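Local coordinates for Two-component system sensor histidine kinase (Bacteroides thetaiotaomicron, PDB 3OTT), which probably senses saccharides outside the cell through this extracellular propeller and sandwich part and, as a membrane-bound histidine kinase, probably passes the signal on to gene transcription, at residues P369-H377 / I388-R396; T415-Y423 / I434-F442. All coordinates share one frame; numbering follows the deposited sequence.

Contact 1 (P369-H377 / I388-R396); sequences PLSHNRIRH and IATDGSINR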
ATOM      1  N   PRO B 369       5.217  11.518  16.205  1.00 24.15           N
ATOM      2  CA  PRO B 369       6.207  10.610  16.789  1.00 23.31           C
ATOM      3  C   PRO B 369       5.759   9.947  18.079  1.00 22.73           C
ATOM      4  O   PRO B 369       4.842  10.417  18.729  1.00 23.56           O
ATOM      5  CB  PRO B 369       7.447  11.519  16.998  1.00 23.58           C
ATOM      6  CG  PRO B 369       6.869  12.940  17.148  1.00 23.37           C
ATOM      7  CD  PRO B 369       5.484  12.942  16.526  1.00 24.38           C
ATOM      8  N   LEU B 370       6.367   8.810  18.397  1.00 22.30           N
ATOM      9  CA  LEU B 370       6.258   8.180  19.695  1.00 22.31           C
ATOM     10  C   LEU B 370       7.641   7.902  20.239  1.00 22.54           C
ATOM     11  O   LEU B 370       8.555   7.638  19.463  1.00 24.24           O
ATOM     12  CB  LEU B 370       5.546   6.860  19.595  1.00 21.19           C
ATOM     13  CG  LEU B 370       4.079   6.796  19.964  1.00 21.90           C
ATOM     14  CD1 LEU B 370       3.656   5.320  20.143  1.00 18.00           C
ATOM     15  CD2 LEU B 370       3.819   7.594  21.179  1.00 18.79           C
ATOM     16  N   SER B 371       7.793   7.951  21.553  1.00 21.81           N
ATOM     17  CA  SER B 371       9.065   7.636  22.197  1.00 23.28           C
ATOM     18  C   SER B 371       9.569   6.221  21.822  1.00 22.47           C
ATOM     19  O   SER B 371      10.771   6.029  21.821  1.00 24.49           O
ATOM     20  CB  SER B 371       9.001   7.776  23.744  1.00 21.82           C
ATOM     21  OG  SER B 371       7.870   7.031  24.253  1.00 23.26           O
ATOM     22  N   HIS B 372       8.660   5.283  21.489  1.00 20.90           N
ATOM     23  CA  HIS B 372       8.962   3.848  21.210  1.00 18.50           C
ATOM     24  C   HIS B 372       7.762   3.232  20.517  1.00 18.61           C
ATOM     25  O   HIS B 372       6.615   3.569  20.835  1.00 16.84           O
ATOM     26  CB  HIS B 372       9.206   3.036  22.497  1.00 17.35           C
ATOM     27  CG  HIS B 372      10.091   1.839  22.323  1.00 17.25           C
ATOM     28  ND1 HIS B 372       9.671   0.659  21.737  1.00 17.14           N
ATOM     29  CD2 HIS B 372      11.382   1.635  22.662  1.00 20.13           C
ATOM     30  CE1 HIS B 372      10.669  -0.207  21.704  1.00 15.72           C
ATOM     31  NE2 HIS B 372      11.720   0.356  22.259  1.00 18.88           N
ATOM     32  N   ASN B 373       8.018   2.300  19.594  1.00 17.95           N
ATOM     33  CA  ASN B 373       6.943   1.636  18.872  1.00 17.43           C
ATOM     34  C   ASN B 373       6.158   0.575  19.657  1.00 16.48           C
ATOM     35  O   ASN B 373       4.974   0.295  19.345  1.00 17.03           O
ATOM     36  CB  ASN B 373       7.516   1.011  17.593  1.00 18.23           C
ATOM     37  CG  ASN B 373       7.703   2.040  16.505  1.00 18.91           C
ATOM     38  OD1 ASN B 373       7.117   3.113  16.558  1.00 20.34           O
ATOM     39  ND2 ASN B 373       8.516   1.740  15.547  1.00 18.34           N
ATOM     40  N   ARG B 374       6.801  -0.031  20.633  1.00 14.04           N
ATOM     41  CA  ARG B 374       6.224  -1.189  21.291  1.00 13.61           C
ATOM     42  C   ARG B 374       5.262  -0.727  22.406  1.00 13.44           C
ATOM     43  O   ARG B 374       5.677  -0.217  23.431  1.00 13.74           O
ATOM     44  CB  ARG B 374       7.334  -2.121  21.797  1.00 12.97           C
ATOM     45  CG  ARG B 374       6.881  -3.478  22.318  1.00 12.31           C
ATOM     46  CD  ARG B 374       8.000  -4.569  22.270  1.00 14.70           C
ATOM     47  NE  ARG B 374       8.480  -4.879  20.933  1.00 12.39           N
ATOM     48  CZ  ARG B 374       7.907  -5.728  20.080  1.00 15.18           C
ATOM     49  NH1 ARG B 374       6.792  -6.443  20.402  1.00 14.37           N
ATOM     50  NH2 ARG B 374       8.462  -5.890  18.896  1.00  9.92           N
ATOM     51  N   ILE B 375       3.972  -0.867  22.141  1.00 13.57           N
ATOM     52  CA  ILE B 375       2.904  -0.422  23.006  1.00 13.50           C
ATOM     53  C   ILE B 375       2.570  -1.633  23.850  1.00 13.52           C
ATOM     54  O   ILE B 375       2.481  -2.771  23.316  1.00 13.84           O
ATOM     55  CB  ILE B 375       1.634  -0.102  22.171  1.00 14.02           C
ATOM     56  CG1 ILE B 375       1.945   0.903  21.027  1.00 13.75           C
ATOM     57  CG2 ILE B 375       0.539   0.440  23.104  1.00 14.27           C
ATOM     58  CD1 ILE B 375       2.670   2.092  21.498  1.00 12.55           C
ATOM     59  N   ARG B 376       2.404  -1.419  25.152  1.00 13.73           N
ATOM     60  CA  ARG B 376       2.123  -2.523  26.084  1.00 14.39           C
ATOM     61  C   ARG B 376       0.778  -2.344  26.820  1.00 14.52           C
ATOM     62  O   ARG B 376       0.200  -3.302  27.282  1.00 15.06           O
ATOM     63  CB  ARG B 376       3.300  -2.742  27.048  1.00 15.83           C
ATOM     64  CG  ARG B 376       4.676  -2.614  26.393  1.00 16.41           C
ATOM     65  CD  ARG B 376       5.819  -3.271  27.084  1.00 16.53           C
ATOM     66  NE  ARG B 376       5.663  -4.653  26.880  1.00 22.10           N
ATOM     67  CZ  ARG B 376       6.489  -5.515  26.284  1.00 17.10           C
ATOM     68  NH1 ARG B 376       7.702  -5.211  25.782  1.00 10.43           N
ATOM     69  NH2 ARG B 376       6.026  -6.747  26.246  1.00 14.38           N
ATOM     70  N   HIS B 377       0.240  -1.136  26.846  1.00 14.17           N
ATOM     71  CA  HIS B 377      -1.020  -0.917  27.524  1.00 15.02           C
ATOM     72  C   HIS B 377      -1.571   0.455  27.218  1.00 14.80           C
ATOM     73  O   HIS B 377      -0.806   1.417  27.070  1.00 14.79           O
ATOM     74  CB  HIS B 377      -0.942  -1.135  29.037  1.00 14.76           C
ATOM     75  CG  HIS B 377      -2.279  -1.367  29.674  1.00 16.04           C
ATOM     76  ND1 HIS B 377      -2.709  -0.673  30.790  1.00 20.65           N
ATOM     77  CD2 HIS B 377      -3.304  -2.179  29.321  1.00 15.81           C
ATOM     78  CE1 HIS B 377      -3.925  -1.086  31.118  1.00 20.20           C
ATOM     79  NE2 HIS B 377      -4.301  -2.008  30.242  1.00 20.04           N
ATOM     80  N   ILE B 388      -0.561   5.791  27.832  1.00 17.53           N
ATOM     81  CA  ILE B 388      -0.082   4.566  27.199  1.00 17.84           C
ATOM     82  C   ILE B 388       1.209   4.122  27.901  1.00 18.33           C
ATOM     83  O   ILE B 388       2.016   4.986  28.346  1.00 17.87           O
ATOM     84  CB  ILE B 388       0.074   4.685  25.650  1.00 18.02           C
ATOM     85  CG1 ILE B 388       0.999   5.837  25.321  1.00 18.80           C
ATOM     86  CG2 ILE B 388      -1.338   4.931  24.894  1.00 19.03           C
ATOM     87  CD1 ILE B 388       1.624   5.700  23.904  1.00 21.58           C
ATOM     88  N   ALA B 389       1.384   2.808  28.031  1.00 16.00           N
ATOM     89  CA  ALA B 389       2.625   2.307  28.552  1.00 16.68           C
ATOM     90  C   ALA B 389       3.364   1.711  27.376  1.00 17.04           C
ATOM     91  O   ALA B 389       2.751   0.983  26.533  1.00 16.29           O
ATOM     92  CB  ALA B 389       2.378   1.230  29.674  1.00 16.38           C
ATOM     93  N   THR B 390       4.663   2.023  27.308  1.00 17.02           N
ATOM     94  CA  THR B 390       5.514   1.575  26.206  1.00 16.72           C
ATOM     95  C   THR B 390       6.928   1.218  26.686  1.00 17.87           C
ATOM     96  O   THR B 390       7.246   1.456  27.866  1.00 18.08           O
ATOM     97  CB  THR B 390       5.683   2.672  25.089  1.00 17.90           C
ATOM     98  OG1 THR B 390       6.683   3.611  25.470  1.00 16.07           O
ATOM     99  CG2 THR B 390       4.370   3.375  24.681  1.00 16.21           C
ATOM    100  N   ASP B 391       7.785   0.708  25.775  1.00 17.36           N
ATOM    101  CA  ASP B 391       9.183   0.396  26.083  1.00 18.28           C
ATOM    102  C   ASP B 391      10.038   1.639  26.023  1.00 19.26           C
ATOM    103  O   ASP B 391      11.252   1.548  26.228  1.00 19.29           O
ATOM    104  CB  ASP B 391       9.793  -0.696  25.135  1.00 19.30           C
ATOM    105  CG  ASP B 391       9.401  -2.129  25.535  1.00 20.66           C
ATOM    106  OD1 ASP B 391       8.711  -2.310  26.579  1.00 24.48           O
ATOM    107  OD2 ASP B 391       9.720  -3.073  24.778  1.00 25.96           O
ATOM    108  N   GLY B 392       9.397   2.791  25.772  1.00 19.87           N
ATOM    109  CA  GLY B 392       9.980   4.119  25.941  1.00 19.18           C
ATOM    110  C   GLY B 392       9.187   4.942  26.989  1.00 20.51           C
ATOM    111  O   GLY B 392       8.816   6.103  26.738  1.00 19.74           O
ATOM    112  N   SER B 393       8.943   4.335  28.150  1.00 18.96           N
ATOM    113  CA  SER B 393       8.286   4.955  29.302  1.00 19.54           C
ATOM    114  C   SER B 393       6.799   5.250  29.013  1.00 20.54           C
ATOM    115  O   SER B 393       6.241   4.706  28.056  1.00 20.62           O
ATOM    116  CB  SER B 393       9.068   6.196  29.809  1.00 20.44           C
ATOM    117  OG  SER B 393       8.531   6.696  31.048  1.00 19.51           O
ATOM    118  N   ILE B 394       6.164   6.071  29.857  1.00 19.95           N
ATOM    119  CA  ILE B 394       4.762   6.344  29.767  1.00 20.00           C
ATOM    120  C   ILE B 394       4.493   7.663  29.047  1.00 20.28           C
ATOM    121  O   ILE B 394       5.274   8.594  29.110  1.00 21.26           O
ATOM    122  CB  ILE B 394       4.100   6.336  31.157  1.00 20.92           C
ATOM    123  CG1 ILE B 394       4.729   7.350  32.125  1.00 22.00           C
ATOM    124  CG2 ILE B 394       4.265   4.998  31.778  1.00 20.71           C
ATOM    125  CD1 ILE B 394       3.730   7.773  33.250  1.00 27.63           C
ATOM    126  N   ASN B 395       3.386   7.726  28.335  1.00 20.19           N
ATOM    127  CA  ASN B 395       2.993   8.961  27.683  1.00 19.80           C
ATOM    128  C   ASN B 395       1.534   9.297  27.964  1.00 19.48           C
ATOM    129  O   ASN B 395       0.716   8.395  28.188  1.00 18.78           O
ATOM    130  CB  ASN B 395       3.148   8.813  26.186  1.00 20.01           C
ATOM    131  CG  ASN B 395       4.587   8.602  25.746  1.00 20.02           C
ATOM    132  OD1 ASN B 395       5.255   9.544  25.412  1.00 23.85           O
ATOM    133  ND2 ASN B 395       5.034   7.356  25.686  1.00 23.44           N
ATOM    134  N   ARG B 396       1.215  10.598  27.902  1.00 18.19           N
ATOM    135  CA  ARG B 396      -0.132  11.080  28.034  1.00 17.34           C
ATOM    136  C   ARG B 396      -0.558  11.762  26.728  1.00 17.27           C
ATOM    137  O   ARG B 396       0.206  12.549  26.186  1.00 17.02           O
ATOM    138  CB  ARG B 396      -0.194  12.098  29.182  1.00 18.25           C
ATOM    139  CG  ARG B 396      -1.549  12.834  29.326  1.00 18.30           C
ATOM    140  CD  ARG B 396      -1.670  13.713  30.622  1.00 19.42           C
ATOM    141  NE  ARG B 396      -0.853  14.923  30.541  1.00 24.83           N
ATOM    142  CZ  ARG B 396      -1.140  15.980  29.765  1.00 27.36           C
ATOM    143  NH1 ARG B 396      -2.231  15.996  29.018  1.00 26.52           N
ATOM    144  NH2 ARG B 396      -0.328  17.018  29.727  1.00 27.89           N
TER
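Ser-371 OG is gripped twice: it donates to Gly-392 O at 2.8 Å, tilted from the carbonyl plane, and accepts an almost straight bond from Asn-395 ND2, lying in the plane of that amide. The serine precedes the first strand of a beta-propeller blade, and its hydroxyl ties this entry loop to the turn between the second and third strands. Farther along, the antiparallel hairpin 375-380/386-390 carries a classic beta bulge. Arg-376 and His-377 both face Ala-389, whose O takes a strong bond from Arg-376 N (2.8 Å) and a weak one from His-377 N. The 391-392 turn is held by Thr-390 OG1, which accepts from Gly-392 N, an ST turn, and donates to Ser-393 O.

Asp-391 meets the His-372 ring and Arg-376 in different ways. Its CB rests 3.5 Å above the centre of the His-372 ring, a CH-pi contact. That ring is kept from turning by Arg-374 N, bonded in plane to ND1, and by Tyr-75 of the second subunit at NE2. The carboxylate forms a salt bridge with Arg-376, whose NH1 meets the syn side of OD1 at 3.2 Å; a bend at chi3 (73°) brings the guanidinium round. Arg-374 and Arg-376 also reach the second subunit, where Gln-129 bonds both. Among the apolar groups, Leu-370 CD2 meets Ile-388 CD1 tip to tip at 4.0 Å.

Contact 2 (T415-Y423 / I434-F442); sequences TYNTNWTYY and ISTCLGGIF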
ATOM      1  N   THR B 415      17.829   4.754  41.076  1.00 27.23           N
ATOM      2  CA  THR B 415      18.353   3.468  40.575  1.00 27.21           C
ATOM      3  C   THR B 415      17.419   2.819  39.544  1.00 25.66           C
ATOM      4  O   THR B 415      17.842   2.250  38.559  1.00 24.88           O
ATOM      5  CB  THR B 415      18.517   2.504  41.754  1.00 27.40           C
ATOM      6  OG1 THR B 415      19.338   3.127  42.737  1.00 30.75           O
ATOM      7  CG2 THR B 415      19.187   1.209  41.318  1.00 29.51           C
ATOM      8  N   TYR B 416      16.122   2.902  39.796  1.00 24.45           N
ATOM      9  CA  TYR B 416      15.153   2.263  38.970  1.00 23.21           C
ATOM     10  C   TYR B 416      14.391   3.340  38.229  1.00 22.87           C
ATOM     11  O   TYR B 416      14.261   4.478  38.692  1.00 22.76           O
ATOM     12  CB  TYR B 416      14.200   1.444  39.834  1.00 23.99           C
ATOM     13  CG  TYR B 416      14.903   0.487  40.775  1.00 27.52           C
ATOM     14  CD1 TYR B 416      14.719   0.601  42.146  1.00 30.38           C
ATOM     15  CD2 TYR B 416      15.727  -0.560  40.278  1.00 28.99           C
ATOM     16  CE1 TYR B 416      15.350  -0.264  43.016  1.00 36.33           C
ATOM     17  CE2 TYR B 416      16.369  -1.437  41.131  1.00 32.16           C
ATOM     18  CZ  TYR B 416      16.176  -1.290  42.512  1.00 37.40           C
ATOM     19  OH  TYR B 416      16.797  -2.146  43.423  1.00 42.55           O
ATOM     20  N   ASN B 417      13.883   2.989  37.065  1.00 20.72           N
ATOM     21  CA  ASN B 417      13.193   3.958  36.290  1.00 19.33           C
ATOM     22  C   ASN B 417      12.058   3.261  35.558  1.00 17.90           C
ATOM     23  O   ASN B 417      11.868   2.027  35.690  1.00 15.41           O
ATOM     24  CB  ASN B 417      14.159   4.662  35.327  1.00 18.84           C
ATOM     25  CG  ASN B 417      14.734   3.705  34.284  1.00 23.03           C
ATOM     26  OD1 ASN B 417      13.989   2.952  33.638  1.00 24.05           O
ATOM     27  ND2 ASN B 417      16.061   3.717  34.129  1.00 24.08           N
ATOM     28  N   THR B 418      11.389   4.043  34.716  1.00 17.02           N
ATOM     29  CA  THR B 418      10.143   3.669  34.092  1.00 16.53           C
ATOM     30  C   THR B 418      10.262   3.418  32.563  1.00 16.81           C
ATOM     31  O   THR B 418       9.267   3.310  31.859  1.00 16.13           O
ATOM     32  CB  THR B 418       9.158   4.799  34.478  1.00 17.72           C
ATOM     33  OG1 THR B 418       7.846   4.310  34.537  1.00 26.33           O
ATOM     34  CG2 THR B 418       9.225   5.931  33.545  1.00 10.92           C
ATOM     35  N   ASN B 419      11.483   3.299  32.048  1.00 17.94           N
ATOM     36  CA  ASN B 419      11.734   3.073  30.606  1.00 19.42           C
ATOM     37  C   ASN B 419      10.909   1.967  29.973  1.00 18.05           C
ATOM     38  O   ASN B 419      10.346   2.150  28.900  1.00 16.43           O
ATOM     39  CB  ASN B 419      13.213   2.724  30.360  1.00 20.44           C
ATOM     40  CG  ASN B 419      14.116   3.934  30.458  1.00 30.14           C
ATOM     41  OD1 ASN B 419      13.650   5.100  30.505  1.00 32.80           O
ATOM     42  ND2 ASN B 419      15.441   3.675  30.503  1.00 36.45           N
ATOM     43  N   TRP B 420      10.863   0.816  30.654  1.00 18.09           N
ATOM     44  CA  TRP B 420      10.068  -0.318  30.216  1.00 18.63           C
ATOM     45  C   TRP B 420       8.793  -0.460  31.035  1.00 16.88           C
ATOM     46  O   TRP B 420       8.778  -1.165  32.012  1.00 17.95           O
ATOM     47  CB  TRP B 420      10.913  -1.609  30.281  1.00 18.78           C
ATOM     48  CG  TRP B 420      12.124  -1.575  29.350  1.00 25.06           C
ATOM     49  CD1 TRP B 420      12.355  -0.682  28.313  1.00 25.10           C
ATOM     50  CD2 TRP B 420      13.240  -2.477  29.356  1.00 29.00           C
ATOM     51  NE1 TRP B 420      13.530  -0.998  27.686  1.00 29.64           N
ATOM     52  CE2 TRP B 420      14.091  -2.096  28.290  1.00 31.41           C
ATOM     53  CE3 TRP B 420      13.591  -3.595  30.141  1.00 32.28           C
ATOM     54  CZ2 TRP B 420      15.299  -2.777  28.000  1.00 34.57           C
ATOM     55  CZ3 TRP B 420      14.793  -4.287  29.850  1.00 35.48           C
ATOM     56  CH2 TRP B 420      15.632  -3.864  28.782  1.00 36.40           C
ATOM     57  N   THR B 421       7.727   0.187  30.609  1.00 16.77           N
ATOM     58  CA  THR B 421       6.438   0.189  31.301  1.00 15.62           C
ATOM     59  C   THR B 421       5.443  -0.798  30.729  1.00 15.97           C
ATOM     60  O   THR B 421       5.236  -0.802  29.516  1.00 17.29           O
ATOM     61  CB  THR B 421       5.826   1.638  31.306  1.00 15.42           C
ATOM     62  OG1 THR B 421       6.684   2.451  32.128  1.00 17.59           O
ATOM     63  CG2 THR B 421       4.409   1.626  31.998  1.00 15.42           C
ATOM     64  N   TYR B 422       4.838  -1.640  31.588  1.00 14.95           N
ATOM     65  CA  TYR B 422       3.949  -2.729  31.136  1.00 14.94           C
ATOM     66  C   TYR B 422       2.501  -2.451  31.400  1.00 15.52           C
ATOM     67  O   TYR B 422       1.685  -2.964  30.647  1.00 16.24           O
ATOM     68  CB  TYR B 422       4.279  -4.123  31.771  1.00 14.80           C
ATOM     69  CG  TYR B 422       5.445  -4.772  31.043  1.00 16.98           C
ATOM     70  CD1 TYR B 422       6.695  -4.131  30.991  1.00 17.88           C
ATOM     71  CD2 TYR B 422       5.283  -5.980  30.338  1.00 19.33           C
ATOM     72  CE1 TYR B 422       7.786  -4.694  30.282  1.00 22.85           C
ATOM     73  CE2 TYR B 422       6.387  -6.548  29.617  1.00 19.40           C
ATOM     74  CZ  TYR B 422       7.615  -5.895  29.605  1.00 20.79           C
ATOM     75  OH  TYR B 422       8.687  -6.427  28.931  1.00 26.04           O
ATOM     76  N   TYR B 423       2.188  -1.671  32.448  1.00 14.23           N
ATOM     77  CA  TYR B 423       0.801  -1.483  32.858  1.00 15.83           C
ATOM     78  C   TYR B 423       0.690  -0.231  33.711  1.00 16.79           C
ATOM     79  O   TYR B 423       1.639   0.161  34.442  1.00 16.73           O
ATOM     80  CB  TYR B 423       0.301  -2.708  33.665  1.00 15.92           C
ATOM     81  CG  TYR B 423      -1.083  -3.214  33.350  1.00 15.64           C
ATOM     82  CD1 TYR B 423      -1.356  -3.846  32.122  1.00 21.40           C
ATOM     83  CD2 TYR B 423      -2.119  -3.087  34.268  1.00 19.91           C
ATOM     84  CE1 TYR B 423      -2.631  -4.332  31.811  1.00 20.00           C
ATOM     85  CE2 TYR B 423      -3.403  -3.558  33.957  1.00 21.92           C
ATOM     86  CZ  TYR B 423      -3.629  -4.190  32.732  1.00 22.35           C
ATOM     87  OH  TYR B 423      -4.892  -4.642  32.418  1.00 26.82           O
ATOM     88  N   ILE B 434       2.239   2.361  38.273  1.00 17.11           N
ATOM     89  CA  ILE B 434       2.950   2.032  37.036  1.00 16.42           C
ATOM     90  C   ILE B 434       3.792   0.786  37.240  1.00 16.55           C
ATOM     91  O   ILE B 434       4.640   0.750  38.117  1.00 16.36           O
ATOM     92  CB  ILE B 434       3.847   3.202  36.602  1.00 17.29           C
ATOM     93  CG1 ILE B 434       3.002   4.454  36.392  1.00 12.84           C
ATOM     94  CG2 ILE B 434       4.654   2.867  35.335  1.00 14.56           C
ATOM     95  CD1 ILE B 434       3.794   5.743  36.614  1.00  9.58           C
ATOM     96  N   SER B 435       3.507  -0.253  36.469  1.00 15.93           N
ATOM     97  CA  SER B 435       4.284  -1.448  36.601  1.00 17.09           C
ATOM     98  C   SER B 435       5.351  -1.461  35.511  1.00 17.14           C
ATOM     99  O   SER B 435       5.083  -1.106  34.368  1.00 16.19           O
ATOM    100  CB  SER B 435       3.404  -2.712  36.555  1.00 16.69           C
ATOM    101  OG  SER B 435       3.065  -3.089  35.227  1.00 19.55           O
ATOM    102  N   THR B 436       6.530  -1.934  35.879  1.00 17.62           N
ATOM    103  CA  THR B 436       7.692  -1.912  35.030  1.00 20.25           C
ATOM    104  C   THR B 436       8.379  -3.324  34.880  1.00 19.33           C
ATOM    105  O   THR B 436       8.183  -4.218  35.681  1.00 17.21           O
ATOM    106  CB  THR B 436       8.633  -0.899  35.710  1.00 21.68           C
ATOM    107  OG1 THR B 436       8.122   0.429  35.452  1.00 25.47           O
ATOM    108  CG2 THR B 436       9.949  -0.950  35.191  1.00 29.18           C
ATOM    109  N   CYS B 437       9.219  -3.491  33.871  1.00 18.85           N
ATOM    110  CA  CYS B 437      10.197  -4.545  33.888  1.00 22.04           C
ATOM    111  C   CYS B 437      11.458  -3.909  34.516  1.00 22.38           C
ATOM    112  O   CYS B 437      11.826  -2.765  34.173  1.00 24.75           O
ATOM    113  CB  CYS B 437      10.459  -5.023  32.447  1.00 23.50           C
ATOM    114  SG  CYS B 437      11.876  -6.156  32.190  1.00 28.54           S
ATOM    115  N   LEU B 438      12.071  -4.578  35.475  1.00 21.45           N
ATOM    116  CA  LEU B 438      13.332  -4.115  36.114  1.00 22.97           C
ATOM    117  C   LEU B 438      13.225  -3.040  37.201  1.00 22.57           C
ATOM    118  O   LEU B 438      14.091  -2.977  38.074  1.00 22.00           O
ATOM    119  CB  LEU B 438      14.418  -3.679  35.112  1.00 24.44           C
ATOM    120  CG  LEU B 438      15.148  -4.696  34.212  1.00 28.59           C
ATOM    121  CD1 LEU B 438      16.101  -3.837  33.317  1.00 33.57           C
ATOM    122  CD2 LEU B 438      15.949  -5.747  34.978  1.00 29.71           C
ATOM    123  N   GLY B 439      12.177  -2.214  37.188  1.00 20.45           N
ATOM    124  CA  GLY B 439      12.039  -1.222  38.254  1.00 18.73           C
ATOM    125  C   GLY B 439      10.913  -1.463  39.247  1.00 18.80           C
ATOM    126  O   GLY B 439      10.535  -0.573  39.996  1.00 19.57           O
ATOM    127  N   GLY B 440      10.342  -2.649  39.279  1.00 17.18           N
ATOM    128  CA  GLY B 440       9.198  -2.837  40.166  1.00 16.51           C
ATOM    129  C   GLY B 440       7.973  -1.989  39.829  1.00 16.66           C
ATOM    130  O   GLY B 440       7.662  -1.780  38.659  1.00 15.24           O
ATOM    131  N   ILE B 441       7.246  -1.552  40.870  1.00 16.06           N
ATOM    132  CA  ILE B 441       6.069  -0.687  40.703  1.00 15.00           C
ATOM    133  C   ILE B 441       6.311   0.745  41.256  1.00 15.56           C
ATOM    134  O   ILE B 441       6.887   0.956  42.329  1.00 14.98           O
ATOM    135  CB  ILE B 441       4.822  -1.297  41.419  1.00 16.27           C
ATOM    136  CG1 ILE B 441       4.452  -2.678  40.825  1.00 13.41           C
ATOM    137  CG2 ILE B 441       3.617  -0.331  41.374  1.00 16.31           C
ATOM    138  CD1 ILE B 441       3.681  -3.590  41.870  1.00 12.41           C
ATOM    139  N   PHE B 442       5.879   1.730  40.504  1.00 14.69           N
ATOM    140  CA  PHE B 442       5.993   3.129  40.931  1.00 14.90           C
ATOM    141  C   PHE B 442       4.582   3.662  41.189  1.00 15.21           C
ATOM    142  O   PHE B 442       3.629   3.366  40.415  1.00 14.94           O
ATOM    143  CB  PHE B 442       6.625   3.985  39.812  1.00 13.26           C
ATOM    144  CG  PHE B 442       8.022   3.566  39.453  1.00 16.45           C
ATOM    145  CD1 PHE B 442       8.272   2.493  38.580  1.00 12.90           C
ATOM    146  CD2 PHE B 442       9.104   4.256  39.972  1.00 18.82           C
ATOM    147  CE1 PHE B 442       9.626   2.113  38.250  1.00 12.58           C
ATOM    148  CE2 PHE B 442      10.444   3.854  39.674  1.00 19.73           C
ATOM    149  CZ  PHE B 442      10.684   2.804  38.810  1.00 14.69           C
TER
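Tyr-422 N donates to Ser-435 O at 2.8 Å in a nearly straight bond (171°), and Ser-435 N returns one to Tyr-423 O at 2.8 Å. Both tyrosines thus face Ser-435, a classic beta bulge in the hairpin 421-426/431-436 that begins a propeller blade. Beyond it, Cys-437 N meets Trp-420 O at 3.0 Å, nearly along the C=O axis.

Thr-421 OG1 turns back within its own segment to donate to Thr-418 O at 2.7 Å, while CG2, on the other branch, touches Ile-434 CG2 at 3.6 Å. Replacing Thr-421, an alanine would remove both branches and is likely to leave Thr-418 O without this donor and a gap beside Ile-434. Asn-417 OD1 accepts from Asn-419 N, an Asx turn that shapes the same loop.

Outward, Cys-437 touches two aromatic side chains. With SG anti to the backbone N (chi1 170°), the sulfur lies at the edge of the Trp-420 indole, 3.7 Å from CE3, while CB approaches Tyr-422 CE1. Leu-438 runs alongside the tryptophan, and Arg-131 of the second subunit packs on Trp-420 and Cys-437. From strand 441-445, the Phe-442 ring meets the 416-417 backbone, its CZ 3.4 Å from Asn-417 O and also near Tyr-416 CB.

All three hydrogen bonds across the contact are backbone bonds; the side chains meet largely by carbon, sulfur and ring surfaces, and the buried Thr-436 OG1 has no polar partner in the model. Register therefore rests on the main chain, and fit on shape.

From the N terminus, the chain first closes contact 1 over a short loop, turning strand 375-380 back along 386-390, then runs out through 393-398 and 403-410 before contact 2 closes the equivalent hairpin, 421-426 with 431-436. The two are in series, neither nested nor crossed, and lie in adjacent blades of the second propeller of this extracellular part. Their centres are 12 Å apart. The blades are joined directly: Thr-421 N lies 3.1 Å from Thr-390 O, and Ser-393 N lies 2.7 Å from Asn-419 O, both probable hydrogen bonds. His-377 and Tyr-423, from the two first strands, stack their rings. Both contacts also touch the second subunit.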